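Local coordinates for CalS10 (Micromonospora echinospora, PDB 6UK5), which binds S-adenosylmethionine and probably transfers its methyl group to an amino pentose during calicheamicin biosynthesis, at residues A87-A90 with L91-H94. Residues are numbered along the deposited sequence; the frame is centred on the assembly and turned at random.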
loop_
_atom_site.group_PDB
_atom_site.type_symbol
_atom_site.label_atom_id
_atom_site.label_comp_id
_atom_site.label_asym_id
_atom_site.label_seq_id
_atom_site.Cartn_x
_atom_site.Cartn_y
_atom_site.Cartn_z
ATOM N N ALA A 87 19.051 -15.559 0.808
ATOM C CA ALA A 87 18.498 -14.361 1.427
ATOM C C ALA A 87 17.573 -14.723 2.579
ATOM O O ALA A 87 17.582 -14.062 3.622
ATOM C CB ALA A 87 17.761 -13.518 0.390
ATOM N N MET A 88 16.771 -15.777 2.415
ATOM C CA MET A 88 15.901 -16.190 3.508
ATOM C C MET A 88 16.708 -16.882 4.600
ATOM O O MET A 88 16.464 -16.666 5.792
ATOM C CB MET A 88 14.802 -17.123 2.993
ATOM C CG MET A 88 14.052 -16.587 1.781
ATOM S SD MET A 88 12.894 -15.255 2.164
ATOM C CE MET A 88 11.333 -16.106 2.346
ATOM N N LEU A 89 17.677 -17.711 4.207
ATOM C CA LEU A 89 18.562 -18.353 5.173
ATOM C C LEU A 89 19.437 -17.350 5.914
ATOM O O LEU A 89 19.882 -17.641 7.029
ATOM C CB LEU A 89 19.417 -19.408 4.471
ATOM C CG LEU A 89 20.295 -20.260 5.385
ATOM C CD1 LEU A 89 19.441 -21.219 6.188
ATOM C CD2 LEU A 89 21.298 -21.034 4.549
ATOM N N ALA A 90 19.696 -16.178 5.328
ATOM C CA ALA A 90 20.443 -15.149 6.042
ATOM C C ALA A 90 19.655 -14.663 7.252
ATOM O O ALA A 90 20.112 -14.765 8.396
ATOM C CB ALA A 90 20.766 -13.988 5.100
ATOM N N LEU A 91 18.455 -14.127 7.013
ATOM C CA LEU A 91 17.611 -13.701 8.124
ATOM C C LEU A 91 17.333 -14.861 9.068
ATOM O O LEU A 91 17.179 -14.655 10.276
ATOM C CB LEU A 91 16.318 -13.064 7.606
ATOM C CG LEU A 91 16.486 -11.690 6.930
ATOM C CD1 LEU A 91 17.427 -11.688 5.731
ATOM C CD2 LEU A 91 15.126 -11.110 6.538
ATOM N N ALA A 92 17.254 -16.084 8.537
ATOM C CA ALA A 92 17.046 -17.247 9.391
ATOM C C ALA A 92 18.143 -17.344 10.445
ATOM O O ALA A 92 17.861 -17.488 11.639
ATOM C CB ALA A 92 17.001 -18.519 8.542
ATOM N N ARG A 93 19.407 -17.268 10.019
ATOM C CA ARG A 93 20.509 -17.269 10.978
ATOM C C ARG A 93 20.411 -16.077 11.919
ATOM O O ARG A 93 20.611 -16.213 13.132
ATOM C CB ARG A 93 21.853 -17.272 10.249
ATOM C CG ARG A 93 22.110 -18.561 9.490
ATOM C CD ARG A 93 23.440 -19.184 9.881
ATOM N NE ARG A 93 23.722 -20.397 9.118
ATOM C CZ ARG A 93 23.999 -20.428 7.819
ATOM N NH1 ARG A 93 24.039 -19.307 7.113
ATOM N NH2 ARG A 93 24.238 -21.589 7.225
ATOM N N HIS A 94 20.109 -14.899 11.373
ATOM C CA HIS A 94 19.962 -13.702 12.194
ATOM C C HIS A 94 18.997 -13.955 13.347
ATOM O O HIS A 94 19.320 -13.702 14.513
ATOM C CB HIS A 94 19.483 -12.547 11.314
ATOM C CG HIS A 94 19.716 -11.191 11.903
ATOM N ND1 HIS A 94 19.721 -10.953 13.261
ATOM C CD2 HIS A 94 19.969 -10.000 11.311
ATOM C CE1 HIS A 94 19.957 -9.671 13.479
ATOM N NE2 HIS A 94 20.112 -9.072 12.312
#
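Leu91 lies along the turn that precedes it: with CG anti to its own carbonyl carbon (chi1 -70°), its CD1 is carried back to the oxygen of Ala87, meeting it nearly end-on, and the same methyl lies 4.1 Å from CB of Ala90. Beyond Ala87, Leu91 also packs on Ala23 of helix 20-32. One residue on, Ala92 donates its N-H to Met88 O (2.9 Å), and its small CB sits against the carbonyls of Met88 and Leu89, 4.3 Å from Leu89 CD1. Both Ala92 and Leu89 press on Leu101. Here the helix shows its place in the fold: residues 86-95 form the crossover of a beta-alpha-beta unit between the parallel strands 78-83 and 101-103 of a Rossmann-like methyltransferase sheet, and near its start Met88 touches the bound S-adenosylmethionine. Arg93 follows, its N bonded to Leu89 O at 3.1 Å. Its chain bends at chi2 (-126°) and passes across Leu89 at a slant, so that Leu89 CG lies over one guanidinium face, displaced toward the rim; Leu89 CD2 comes within 4.0 Å of Arg93 NH2. The same nitrogen donates to Leu101 O, which probably helps hold the guanidinium against the leucine and ties the helix to strand 101-103. Last comes His94, whose N donates to Ala90 O (3.0 Å), with His94 CB 3.7 Å from that oxygen.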